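Local coordinates for putative cytoplasmic protein (Salmonella typhimurium, PDB 2GK3) that is of unknown function but assembles as a hexamer and belongs to the glutamine amidotransferase-like (class I GATase-like) family, at residues Asp57-His62 against Ile66-Ser71; Glu173-Asn178 against Leu250-Arg255. One frame throughout, in Å; residues are numbered along the deposited sequence.

Contact 1: Asp57-His62 against Ile66-Ser71; sequences DYMPAH and IAFPES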
ATOM      1  N   ASP E  57     -14.535 -24.322  17.849  1.00 39.19           N
ATOM      2  CA  ASP E  57     -13.418 -23.413  18.076  1.00 38.65           C
ATOM      3  C   ASP E  57     -13.170 -22.595  16.811  1.00 37.96           C
ATOM      4  O   ASP E  57     -12.984 -23.148  15.726  1.00 37.68           O
ATOM      5  CB  ASP E  57     -12.147 -24.174  18.436  1.00 39.13           C
ATOM      6  CG  ASP E  57     -12.176 -24.723  19.851  1.00 41.63           C
ATOM      7  OD1 ASP E  57     -13.181 -24.520  20.575  1.00 43.20           O
ATOM      8  OD2 ASP E  57     -11.193 -25.386  20.231  1.00 44.64           O
ATOM      9  N   TYR E  58     -13.180 -21.281  16.955  1.00 36.79           N
ATOM     10  CA  TYR E  58     -12.922 -20.401  15.841  1.00 36.22           C
ATOM     11  C   TYR E  58     -11.470 -19.931  15.829  1.00 36.33           C
ATOM     12  O   TYR E  58     -10.962 -19.379  16.812  1.00 35.99           O
ATOM     13  CB  TYR E  58     -13.862 -19.203  15.853  1.00 35.52           C
ATOM     14  CG  TYR E  58     -13.669 -18.310  14.659  1.00 34.68           C
ATOM     15  CD1 TYR E  58     -13.560 -18.850  13.374  1.00 34.11           C
ATOM     16  CD2 TYR E  58     -13.610 -16.935  14.798  1.00 34.61           C
ATOM     17  CE1 TYR E  58     -13.374 -18.041  12.268  1.00 32.29           C
ATOM     18  CE2 TYR E  58     -13.442 -16.117  13.688  1.00 35.54           C
ATOM     19  CZ  TYR E  58     -13.319 -16.684  12.424  1.00 34.12           C
ATOM     20  OH  TYR E  58     -13.135 -15.880  11.320  1.00 34.29           O
HETATM   21  N   MSE E  59     -10.809 -20.156  14.699  1.00 36.21           N
HETATM   22  CA  MSE E  59      -9.433 -19.748  14.536  1.00 36.39           C
HETATM   23  C   MSE E  59      -9.311 -18.851  13.308  1.00 36.26           C
HETATM   24  O   MSE E  59      -9.172 -19.345  12.182  1.00 35.95           O
HETATM   25  CB  MSE E  59      -8.528 -20.968  14.434  1.00 35.67           C
HETATM   26  CG  MSE E  59      -7.047 -20.625  14.405  1.00 37.21           C
HETATM   27 SE   MSE E  59      -5.901 -22.182  14.202  0.70 38.29          SE
HETATM   28  CE  MSE E  59      -6.140 -22.977  15.968  1.00 35.53           C
ATOM     29  N   PRO E  60      -9.373 -17.519  13.519  1.00 36.33           N
ATOM     30  CA  PRO E  60      -9.169 -16.592  12.406  1.00 36.06           C
ATOM     31  C   PRO E  60      -7.787 -16.801  11.783  1.00 35.63           C
ATOM     32  O   PRO E  60      -6.886 -17.320  12.442  1.00 35.61           O
ATOM     33  CB  PRO E  60      -9.246 -15.216  13.059  1.00 36.26           C
ATOM     34  CG  PRO E  60      -9.881 -15.427  14.409  1.00 36.80           C
ATOM     35  CD  PRO E  60      -9.626 -16.831  14.804  1.00 36.50           C
ATOM     36  N   ALA E  61      -7.629 -16.395  10.526  1.00 35.00           N
ATOM     37  CA  ALA E  61      -6.339 -16.464   9.829  1.00 34.54           C
ATOM     38  C   ALA E  61      -5.124 -15.984  10.643  1.00 34.27           C
ATOM     39  O   ALA E  61      -4.101 -16.676  10.682  1.00 33.60           O
ATOM     40  CB  ALA E  61      -6.416 -15.725   8.506  1.00 34.68           C
ATOM     41  N   HIS E  62      -5.228 -14.821  11.292  1.00 34.33           N
ATOM     42  CA  HIS E  62      -4.088 -14.299  12.079  1.00 34.71           C
ATOM     43  C   HIS E  62      -3.620 -15.265  13.164  1.00 35.01           C
ATOM     44  O   HIS E  62      -2.425 -15.350  13.444  1.00 36.05           O
ATOM     45  CB  HIS E  62      -4.292 -12.849  12.604  1.00 34.52           C
ATOM     46  CG  HIS E  62      -5.473 -12.666  13.508  1.00 33.54           C
ATOM     47  ND1 HIS E  62      -6.621 -12.015  13.107  1.00 32.53           N
ATOM     48  CD2 HIS E  62      -5.685 -13.039  14.791  1.00 32.50           C
ATOM     49  CE1 HIS E  62      -7.489 -11.996  14.097  1.00 30.89           C
ATOM     50  NE2 HIS E  62      -6.954 -12.628  15.125  1.00 32.61           N
ATOM     51  N   ILE E  66       0.278 -16.924  14.308  1.00 39.87           N
ATOM     52  CA  ILE E  66       0.845 -16.842  15.665  1.00 41.08           C
ATOM     53  C   ILE E  66       0.913 -18.184  16.399  1.00 41.06           C
ATOM     54  O   ILE E  66       1.848 -18.429  17.177  1.00 41.67           O
ATOM     55  CB  ILE E  66      -0.096 -16.015  16.617  1.00 41.31           C
ATOM     56  CG1 ILE E  66      -0.188 -14.544  16.271  1.00 41.46           C
ATOM     57  CG2 ILE E  66       0.316 -16.166  18.103  1.00 43.43           C
ATOM     58  CD1 ILE E  66      -1.173 -13.845  17.248  1.00 41.78           C
ATOM     59  N   ALA E  67      -0.111 -19.018  16.205  1.00 40.88           N
ATOM     60  CA  ALA E  67      -0.453 -20.034  17.204  1.00 40.59           C
ATOM     61  C   ALA E  67      -1.141 -21.271  16.664  1.00 40.39           C
ATOM     62  O   ALA E  67      -1.940 -21.892  17.378  1.00 40.09           O
ATOM     63  CB  ALA E  67      -1.339 -19.409  18.297  1.00 40.90           C
ATOM     64  N   PHE E  68      -0.848 -21.644  15.421  1.00 40.26           N
ATOM     65  CA  PHE E  68      -1.357 -22.920  14.924  1.00 39.88           C
ATOM     66  C   PHE E  68      -0.751 -24.073  15.741  1.00 40.20           C
ATOM     67  O   PHE E  68       0.451 -24.066  15.999  1.00 39.60           O
ATOM     68  CB  PHE E  68      -1.099 -23.114  13.417  1.00 39.18           C
ATOM     69  CG  PHE E  68      -1.804 -24.304  12.865  1.00 37.20           C
ATOM     70  CD1 PHE E  68      -3.137 -24.221  12.504  1.00 36.84           C
ATOM     71  CD2 PHE E  68      -1.174 -25.534  12.819  1.00 35.93           C
ATOM     72  CE1 PHE E  68      -3.820 -25.353  12.045  1.00 38.68           C
ATOM     73  CE2 PHE E  68      -1.840 -26.663  12.372  1.00 35.10           C
ATOM     74  CZ  PHE E  68      -3.160 -26.577  11.976  1.00 36.71           C
ATOM     75  N   PRO E  69      -1.584 -25.045  16.173  1.00 41.45           N
ATOM     76  CA  PRO E  69      -1.113 -26.188  16.986  1.00 42.71           C
ATOM     77  C   PRO E  69       0.022 -26.989  16.339  1.00 44.29           C
ATOM     78  O   PRO E  69      -0.112 -27.455  15.200  1.00 44.57           O
ATOM     79  CB  PRO E  69      -2.368 -27.073  17.125  1.00 42.45           C
ATOM     80  CG  PRO E  69      -3.497 -26.164  16.910  1.00 41.78           C
ATOM     81  CD  PRO E  69      -3.042 -25.101  15.959  1.00 41.20           C
ATOM     82  N   GLU E  70       1.132 -27.129  17.064  1.00 46.03           N
ATOM     83  CA  GLU E  70       2.247 -27.989  16.651  1.00 48.18           C
ATOM     84  C   GLU E  70       1.987 -29.498  16.849  1.00 49.14           C
ATOM     85  O   GLU E  70       2.580 -30.330  16.159  1.00 49.37           O
ATOM     86  CB  GLU E  70       3.534 -27.585  17.378  1.00 48.11           C
ATOM     87  CG  GLU E  70       4.066 -26.224  16.975  1.00 50.42           C
ATOM     88  CD  GLU E  70       5.497 -25.987  17.422  1.00 51.96           C
ATOM     89  OE1 GLU E  70       6.143 -26.933  17.905  1.00 53.43           O
ATOM     90  OE2 GLU E  70       5.985 -24.849  17.275  1.00 52.95           O
ATOM     91  N   SER E  71       1.111 -29.840  17.788  1.00 50.44           N
ATOM     92  CA  SER E  71       0.878 -31.231  18.159  1.00 51.83           C
ATOM     93  C   SER E  71      -0.290 -31.829  17.390  1.00 52.21           C
ATOM     94  O   SER E  71      -1.361 -31.236  17.307  1.00 51.99           O
ATOM     95  CB  SER E  71       0.637 -31.350  19.676  1.00 52.28           C
ATOM     96  OG  SER E  71      -0.171 -32.479  20.006  1.00 53.39           O
TER

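Contact 2: Glu173-Asn178 against Leu250-Arg255; sequences EHPVVN and LQFIAR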
ATOM      1  N   GLU E 173     -31.149 -37.897  -2.896  1.00 44.25           N
ATOM      2  CA  GLU E 173     -31.415 -38.934  -1.882  1.00 44.76           C
ATOM      3  C   GLU E 173     -30.241 -39.123  -0.911  1.00 43.78           C
ATOM      4  O   GLU E 173     -30.352 -39.871   0.072  1.00 43.92           O
ATOM      5  CB  GLU E 173     -31.769 -40.278  -2.544  1.00 45.52           C
ATOM      6  CG  GLU E 173     -31.616 -40.329  -4.102  1.00 48.98           C
ATOM      7  CD  GLU E 173     -30.164 -40.185  -4.619  1.00 51.36           C
ATOM      8  OE1 GLU E 173     -29.959 -39.382  -5.557  1.00 52.91           O
ATOM      9  OE2 GLU E 173     -29.244 -40.876  -4.115  1.00 52.17           O
ATOM     10  N   HIS E 174     -29.120 -38.457  -1.197  1.00 42.32           N
ATOM     11  CA  HIS E 174     -27.948 -38.528  -0.336  1.00 40.77           C
ATOM     12  C   HIS E 174     -28.348 -37.998   1.047  1.00 39.84           C
ATOM     13  O   HIS E 174     -28.995 -36.949   1.132  1.00 39.98           O
ATOM     14  CB  HIS E 174     -26.802 -37.702  -0.933  1.00 40.51           C
ATOM     15  CG  HIS E 174     -25.485 -37.910  -0.249  1.00 39.42           C
ATOM     16  ND1 HIS E 174     -25.166 -37.313   0.951  1.00 37.60           N
ATOM     17  CD2 HIS E 174     -24.412 -38.656  -0.596  1.00 39.04           C
ATOM     18  CE1 HIS E 174     -23.951 -37.678   1.313  1.00 37.60           C
ATOM     19  NE2 HIS E 174     -23.469 -38.490   0.390  1.00 38.71           N
ATOM     20  N   PRO E 175     -27.994 -38.727   2.124  1.00 39.15           N
ATOM     21  CA  PRO E 175     -28.355 -38.353   3.511  1.00 38.89           C
ATOM     22  C   PRO E 175     -28.199 -36.868   3.855  1.00 38.88           C
ATOM     23  O   PRO E 175     -29.059 -36.316   4.541  1.00 39.76           O
ATOM     24  CB  PRO E 175     -27.389 -39.175   4.371  1.00 38.56           C
ATOM     25  CG  PRO E 175     -26.945 -40.307   3.529  1.00 38.48           C
ATOM     26  CD  PRO E 175     -27.213 -39.979   2.075  1.00 39.05           C
ATOM     27  N   VAL E 176     -27.129 -36.220   3.380  1.00 38.43           N
ATOM     28  CA  VAL E 176     -26.841 -34.820   3.717  1.00 37.65           C
ATOM     29  C   VAL E 176     -27.899 -33.843   3.192  1.00 38.55           C
ATOM     30  O   VAL E 176     -28.262 -32.868   3.864  1.00 38.61           O
ATOM     31  CB  VAL E 176     -25.426 -34.415   3.240  1.00 37.44           C
ATOM     32  CG1 VAL E 176     -25.254 -32.901   3.187  1.00 35.99           C
ATOM     33  CG2 VAL E 176     -24.363 -35.045   4.127  1.00 35.90           C
ATOM     34  N   VAL E 177     -28.408 -34.117   2.001  1.00 39.24           N
ATOM     35  CA  VAL E 177     -29.304 -33.185   1.324  1.00 39.76           C
ATOM     36  C   VAL E 177     -30.742 -33.694   1.183  1.00 40.44           C
ATOM     37  O   VAL E 177     -31.623 -32.975   0.704  1.00 39.85           O
ATOM     38  CB  VAL E 177     -28.753 -32.810  -0.069  1.00 39.84           C
ATOM     39  CG1 VAL E 177     -27.374 -32.139   0.063  1.00 38.63           C
ATOM     40  CG2 VAL E 177     -28.702 -34.048  -0.979  1.00 38.87           C
ATOM     41  N   ASN E 178     -30.973 -34.939   1.584  1.00 41.44           N
ATOM     42  CA  ASN E 178     -32.299 -35.517   1.468  1.00 43.08           C
ATOM     43  C   ASN E 178     -33.389 -34.626   2.087  1.00 43.47           C
ATOM     44  O   ASN E 178     -33.283 -34.210   3.248  1.00 43.78           O
ATOM     45  CB  ASN E 178     -32.325 -36.930   2.044  1.00 43.44           C
ATOM     46  CG  ASN E 178     -33.679 -37.604   1.867  1.00 45.36           C
ATOM     47  OD1 ASN E 178     -34.094 -37.902   0.752  1.00 47.50           O
ATOM     48  ND2 ASN E 178     -34.368 -37.843   2.972  1.00 46.98           N
ATOM     49  N   LEU E 250     -21.065 -31.590   8.084  1.00 34.57           N
ATOM     50  CA  LEU E 250     -20.132 -31.767   9.212  1.00 34.79           C
ATOM     51  C   LEU E 250     -20.285 -33.150   9.831  1.00 34.64           C
ATOM     52  O   LEU E 250     -19.309 -33.863  10.026  1.00 34.64           O
ATOM     53  CB  LEU E 250     -20.349 -30.676  10.262  1.00 34.60           C
ATOM     54  CG  LEU E 250     -19.771 -29.344   9.820  1.00 34.23           C
ATOM     55  CD1 LEU E 250     -19.912 -28.289  10.908  1.00 35.07           C
ATOM     56  CD2 LEU E 250     -18.300 -29.548   9.400  1.00 34.01           C
ATOM     57  N   GLN E 251     -21.537 -33.527  10.071  1.00 35.22           N
ATOM     58  CA  GLN E 251     -21.910 -34.787  10.700  1.00 35.52           C
ATOM     59  C   GLN E 251     -21.594 -35.994   9.796  1.00 35.41           C
ATOM     60  O   GLN E 251     -21.183 -37.062  10.273  1.00 35.04           O
ATOM     61  CB  GLN E 251     -23.406 -34.744  11.026  1.00 35.46           C
ATOM     62  CG  GLN E 251     -23.772 -35.308  12.386  1.00 38.03           C
ATOM     63  CD  GLN E 251     -24.148 -34.238  13.385  0.50 40.28           C
ATOM     64  OE1 GLN E 251     -24.838 -33.269  13.043  0.50 42.02           O
ATOM     65  NE2 GLN E 251     -23.727 -34.417  14.638  0.50 39.59           N
ATOM     66  N   PHE E 252     -21.788 -35.822   8.491  1.00 35.17           N
ATOM     67  CA  PHE E 252     -21.492 -36.887   7.534  1.00 35.23           C
ATOM     68  C   PHE E 252     -20.017 -37.329   7.541  1.00 34.80           C
ATOM     69  O   PHE E 252     -19.714 -38.527   7.480  1.00 34.55           O
ATOM     70  CB  PHE E 252     -21.933 -36.492   6.117  1.00 35.31           C
ATOM     71  CG  PHE E 252     -21.996 -37.660   5.162  1.00 36.16           C
ATOM     72  CD1 PHE E 252     -23.077 -38.549   5.197  1.00 36.48           C
ATOM     73  CD2 PHE E 252     -20.970 -37.881   4.241  1.00 35.83           C
ATOM     74  CE1 PHE E 252     -23.140 -39.636   4.333  1.00 36.23           C
ATOM     75  CE2 PHE E 252     -21.015 -38.962   3.368  1.00 37.55           C
ATOM     76  CZ  PHE E 252     -22.108 -39.850   3.418  1.00 38.34           C
ATOM     77  N   ILE E 253     -19.119 -36.355   7.635  1.00 34.41           N
ATOM     78  CA  ILE E 253     -17.677 -36.586   7.518  1.00 34.41           C
ATOM     79  C   ILE E 253     -16.951 -36.661   8.886  1.00 35.22           C
ATOM     80  O   ILE E 253     -15.737 -36.881   8.946  1.00 34.60           O
ATOM     81  CB  ILE E 253     -17.013 -35.528   6.562  1.00 33.94           C
ATOM     82  CG1 ILE E 253     -16.884 -34.162   7.245  1.00 33.28           C
ATOM     83  CG2 ILE E 253     -17.827 -35.373   5.261  1.00 32.27           C
ATOM     84  CD1 ILE E 253     -16.165 -33.103   6.415  1.00 33.82           C
ATOM     85  N   ALA E 254     -17.700 -36.496   9.979  1.00 36.46           N
ATOM     86  CA  ALA E 254     -17.099 -36.509  11.325  1.00 37.51           C
ATOM     87  C   ALA E 254     -16.383 -37.810  11.669  1.00 38.45           C
ATOM     88  O   ALA E 254     -16.733 -38.894  11.185  1.00 38.32           O
ATOM     89  CB  ALA E 254     -18.128 -36.181  12.384  1.00 36.98           C
ATOM     90  N   ARG E 255     -15.355 -37.687  12.498  1.00 40.21           N
ATOM     91  CA  ARG E 255     -14.720 -38.849  13.105  1.00 42.15           C
ATOM     92  C   ARG E 255     -15.750 -39.841  13.690  1.00 44.01           C
ATOM     93  O   ARG E 255     -16.766 -39.433  14.273  1.00 43.80           O
ATOM     94  CB  ARG E 255     -13.756 -38.400  14.203  1.00 41.71           C
ATOM     95  CG  ARG E 255     -12.892 -39.520  14.780  1.00 40.74           C
ATOM     96  CD  ARG E 255     -12.035 -39.027  15.927  1.00 39.23           C
ATOM     97  NE  ARG E 255     -11.312 -37.811  15.559  1.00 39.55           N
ATOM     98  CZ  ARG E 255     -10.098 -37.774  15.016  1.00 38.15           C
ATOM     99  NH1 ARG E 255      -9.423 -38.888  14.761  1.00 37.42           N
ATOM    100  NH2 ARG E 255      -9.559 -36.606  14.734  1.00 38.34           N
TER

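Contact 1: Asp57-His62 against Ile66-Ser71
Met-59, present as selenomethionine, reaches from the end of strand 55-59 to Phe-68 and Pro-69. Its chain is extended through the first two torsions, with CG anti to the backbone N (chi1 -174°), and then bends at chi3 (-71°). The extended part carries SE to the Phe-68 ring, while the bend turns the terminal methyl to Pro-69. The two side chains Met-59 and Phe-68 cross at about a right angle. SE of Met-59 lies 3.8 Å from CD1 of Phe-68 and 5.0 Å from the ring centroid, an oblique Met-aromatic contact. The Met-59 CE methyl points at the proline ring and touches Pro-69 CD at 3.8 Å. That same proline carbon sits 3.4 Å above the plane of the Phe-68 ring, offset toward its rim, so the selenomethionine meets a ring pair already packed within 66-71. Ala-107 and Ile-111 of helix 107-116 also touch the Phe-68 side chain.

At the other end, Ile-66 N donates to His-62 O (3.2 Å) in the plane of the carbonyl, an i to i+4 bond of helix 61-67. The Ile-66 side chain rests alongside the same oxygen, its CG1 3.7 Å from His-62 O. The His-62 imidazole turns to other partners: Pro-60 CB lies 3.8 Å above one face, and the ring meets His-21 of its own chain and Tyr-38 and His-62 of the second subunit. Ile-66 also packs on Tyr-38 of that subunit, which places this short helix in the hexamer interface. The contact therefore joins one helical hydrogen bond to an apolar cluster: the polar link is a regular bond of the helix, whereas selenium, methyl and rings offer dispersion contacts that bind the helix exit back to the strand end.

Contact 2: Glu173-Asn178 against Leu250-Arg255
His-174 O accepts two backbone bonds, from Asn-178 N (2.9 Å) and Val-177 N (3.0 Å), which fold 173-178 into a compact turn against Phe-252. A separate, weak bond from Val-176 N to His-174 ND1 (3.3 Å) is likely to limit the rotation of the imidazole. With CG anti to the backbone N (chi1 -170°), the His-174 ring swings out to meet Phe-252, and the two side chains come from opposite directions. His-174 CE1 stands 3.5 Å above one face of the Phe-252 ring, offset toward the rim and nearest to CZ. The ring planes are inclined at 54°, an oblique pairing. Pro-175 CD covers a face of the imidazole, and Val-176 CG2 lies at its edge, in plane.

Phe-252 belongs to helix 242-253, the last helix of the chain, in a protein assigned to a putative glutamine amidotransferase family, and the turn lies in the loop between antiparallel strands 164-169 and 185-194. Phe-212 of strand 207-215 completes an aromatic cluster, stacked with His-174 and edge-to-face with Phe-252.

The remaining touches lie along the phenylalanine from root to rim. Val-176 CG2 presses on Phe-252 CB at 3.5 Å, its side chain crossing that of Phe-252 at about a right angle. Pro-175 CG reaches Phe-252 CE1 farther out, at 3.9 Å. One turn back on the helix, Asn-248 ND2 donates to Val-176 O.

From the N terminus, contact 1 (57-62 with 66-71) comes first and closes a short local loop: strand 55-59 runs into helix 61-67, and the chain leaving that helix folds back on the strand end. Contact 2 opens only after contact 1 has closed and spans a far longer loop, from 173-178 to 250-255, which joins the turn between strands 164-169 and 185-194 to the C-terminal helix. The two neither nest nor cross. The centres of contacts 1 and 2 are about 26 Å apart. Tyr-78 connects their surroundings, its OH bonded to Asp-57 and its O to Arg-255. Contact 1 borders other subunits, whereas no other chain touches the segments of contact 2.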